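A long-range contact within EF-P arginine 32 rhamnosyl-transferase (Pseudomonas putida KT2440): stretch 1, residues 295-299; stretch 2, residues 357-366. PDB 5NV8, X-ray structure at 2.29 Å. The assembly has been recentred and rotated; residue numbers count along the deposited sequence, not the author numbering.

Stretch 1, residues 295-299: AGQPM
Stretch 2 357-366: HWPELQQHAR

A loop can pack against a helix without a direct hydrogen bond, provided that small residues allow close approach and water serves the polar atoms. In this rhamnosyl-transferase, residues 358-366 form a helix with His 357 at its N-cap, held by i to i+4 bonds such as Gln 362 N to Trp 358 O (2.7 Å). Residues 295-299 run alongside it in roughly the opposite direction, Gly 296 lying by Arg 366 and Pro 298 by Gln 362 and Trp 358, and the contact buries 319 Å².

Ala 295 (phi/psi -64/-29) points its CB away and contributes its carbonyl: water 1 is hydrogen-bonded to Ala 295 O at 3.0 Å and accepts from Arg 366 NH1 at 2.4 Å. Arg 366 reaches it with m, m, m and chi4 -165°.

Gly 296 leaves helical geometry at 81/2, a positive phi that favours glycine. Gly 296 CA lies 4.5 Å from Arg 366 CA, and an ideal CB would sit a tight 3.3 Å from Arg 366 CD. Gly 296 O approaches Ala 365 CB to 3.3 Å and Arg 366 CD to 3.2 Å. Water 2 is hydrogen-bonded to Gly 296 O (2.7 Å) and Gln 362 O (2.8 Å), bridging the two carbonyls.

Gln 297 (-98/161) directs CB away, but its m, m side chain with chi3 79° brings OE1 to 2.4 Å from water 1. Its backbone O lies 3.4 Å from Ala 365 CB, whose small methyl points toward the loop.

Pro 298 (-54/141, C-gamma exo) supplies the apolar anchor. Its CA-to-CB bond points toward the helix, with CB 3.9 Å from Trp 358 CZ2, CG 3.9 Å from Gln 362 CA and CD 4.3 Å from Ala 365 CB. Trp 358 reaches it with chi1 -147° and chi2 -110°. Met 299 enters a strand at -142/173, its CB directed away.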

# COMPACT_ATOMS: atom_id res chain seq x y z
N ALA A 295 -4.49 -2.99 -6.08
CA ALA A 295 -5.59 -3.79 -5.56
C ALA A 295 -6.93 -3.39 -6.18
O ALA A 295 -7.83 -4.23 -6.28
CB ALA A 295 -5.66 -3.67 -4.04
N GLY A 296 -7.08 -2.13 -6.60
CA GLY A 296 -8.26 -1.70 -7.31
C GLY A 296 -9.48 -1.38 -6.46
O GLY A 296 -10.52 -1.03 -7.02
N GLN A 297 -9.38 -1.48 -5.13
CA GLN A 297 -10.50 -1.17 -4.25
C GLN A 297 -10.39 0.25 -3.71
O GLN A 297 -9.31 0.85 -3.74
CB GLN A 297 -10.55 -2.17 -3.09
CG GLN A 297 -10.48 -3.63 -3.52
CD GLN A 297 -11.79 -4.13 -4.09
OE1 GLN A 297 -12.12 -3.86 -5.24
NE2 GLN A 297 -12.55 -4.86 -3.27
N PRO A 298 -11.49 0.82 -3.21
CA PRO A 298 -11.40 2.13 -2.56
C PRO A 298 -10.36 2.12 -1.44
O PRO A 298 -10.24 1.14 -0.70
CB PRO A 298 -12.81 2.35 -2.01
CG PRO A 298 -13.68 1.58 -2.94
CD PRO A 298 -12.88 0.37 -3.34
N MET A 299 -9.61 3.21 -1.32
CA MET A 299 -8.44 3.22 -0.47
C MET A 299 -8.30 4.55 0.25
O MET A 299 -9.02 5.51 -0.01
CB MET A 299 -7.16 2.93 -1.27
CG MET A 299 -7.11 3.65 -2.60
SD MET A 299 -5.75 3.08 -3.63
CE MET A 299 -4.37 3.50 -2.58
N HIS A 357 -21.41 7.70 -1.90
CA HIS A 357 -21.02 7.60 -3.30
C HIS A 357 -20.16 6.37 -3.53
O HIS A 357 -19.23 6.39 -4.34
CB HIS A 357 -20.28 8.86 -3.74
CG HIS A 357 -20.99 10.13 -3.41
ND1 HIS A 357 -22.15 10.53 -4.05
CD2 HIS A 357 -20.72 11.11 -2.51
CE1 HIS A 357 -22.55 11.68 -3.56
NE2 HIS A 357 -21.70 12.06 -2.63
N TRP A 358 -20.46 5.27 -2.84
CA TRP A 358 -19.60 4.10 -2.93
C TRP A 358 -19.55 3.48 -4.32
O TRP A 358 -18.44 3.11 -4.75
CB TRP A 358 -20.03 3.06 -1.89
CG TRP A 358 -18.87 2.28 -1.36
CD1 TRP A 358 -18.60 0.96 -1.60
CD2 TRP A 358 -17.82 2.76 -0.52
NE1 TRP A 358 -17.45 0.59 -0.95
CE2 TRP A 358 -16.95 1.68 -0.28
CE3 TRP A 358 -17.53 4.00 0.05
CZ2 TRP A 358 -15.80 1.80 0.51
CZ3 TRP A 358 -16.39 4.12 0.84
CH2 TRP A 358 -15.54 3.03 1.06
N PRO A 359 -20.65 3.32 -5.07
CA PRO A 359 -20.52 2.80 -6.44
C PRO A 359 -19.61 3.64 -7.32
O PRO A 359 -18.86 3.09 -8.13
CB PRO A 359 -21.97 2.80 -6.95
CG PRO A 359 -22.78 2.63 -5.73
CD PRO A 359 -22.07 3.42 -4.66
N GLU A 360 -19.66 4.97 -7.19
CA GLU A 360 -18.76 5.82 -7.95
C GLU A 360 -17.32 5.64 -7.52
O GLU A 360 -16.41 5.58 -8.36
CB GLU A 360 -19.18 7.29 -7.81
CG GLU A 360 -19.96 7.84 -8.99
CD GLU A 360 -19.71 9.32 -9.23
OE1 GLU A 360 -20.21 10.15 -8.44
OE2 GLU A 360 -19.01 9.65 -10.20
N LEU A 361 -17.08 5.54 -6.20
CA LEU A 361 -15.71 5.38 -5.72
C LEU A 361 -15.16 4.00 -6.05
O LEU A 361 -13.96 3.86 -6.34
CB LEU A 361 -15.66 5.64 -4.21
CG LEU A 361 -16.13 7.02 -3.75
CD1 LEU A 361 -15.79 7.25 -2.28
CD2 LEU A 361 -15.51 8.11 -4.61
N GLN A 362 -16.01 2.97 -6.01
CA GLN A 362 -15.58 1.63 -6.39
C GLN A 362 -15.08 1.60 -7.83
O GLN A 362 -14.01 1.06 -8.13
CB GLN A 362 -16.73 0.64 -6.21
CG GLN A 362 -17.03 0.27 -4.77
CD GLN A 362 -18.08 -0.83 -4.66
OE1 GLN A 362 -19.20 -0.60 -4.22
NE2 GLN A 362 -17.70 -2.04 -5.07
N GLN A 363 -15.87 2.17 -8.75
CA GLN A 363 -15.47 2.20 -10.16
C GLN A 363 -14.25 3.08 -10.37
O GLN A 363 -13.38 2.76 -11.19
CB GLN A 363 -16.64 2.68 -11.02
CG GLN A 363 -16.53 2.33 -12.50
CD GLN A 363 -16.95 0.90 -12.80
OE1 GLN A 363 -16.39 -0.05 -12.27
NE2 GLN A 363 -17.95 0.76 -13.67
N HIS A 364 -14.15 4.18 -9.62
CA HIS A 364 -13.01 5.08 -9.77
C HIS A 364 -11.71 4.40 -9.37
O HIS A 364 -10.67 4.62 -10.00
CB HIS A 364 -13.23 6.34 -8.93
CG HIS A 364 -12.21 7.41 -9.16
ND1 HIS A 364 -12.22 8.23 -10.26
CD2 HIS A 364 -11.13 7.78 -8.42
CE1 HIS A 364 -11.21 9.07 -10.20
NE2 HIS A 364 -10.53 8.82 -9.09
N ALA A 365 -11.74 3.57 -8.32
CA ALA A 365 -10.54 2.88 -7.89
C ALA A 365 -10.09 1.85 -8.92
O ALA A 365 -8.88 1.67 -9.14
CB ALA A 365 -10.77 2.23 -6.53
N ARG A 366 -11.04 1.15 -9.55
CA ARG A 366 -10.69 0.21 -10.60
C ARG A 366 -10.09 0.92 -11.81
O ARG A 366 -9.09 0.46 -12.38
CB ARG A 366 -11.92 -0.60 -11.03
CG ARG A 366 -12.58 -1.38 -9.91
CD ARG A 366 -11.75 -2.60 -9.54
NE ARG A 366 -11.49 -3.45 -10.69
CZ ARG A 366 -11.05 -4.70 -10.60
NH1 ARG A 366 -10.82 -5.25 -9.42
NH2 ARG A 366 -10.83 -5.41 -11.71
O HOH W 1 -10.71 -4.48 -7.11
O HOH W 2 -13.19 -1.08 -6.56
O HOH W 3 -15.34 -2.51 -5.15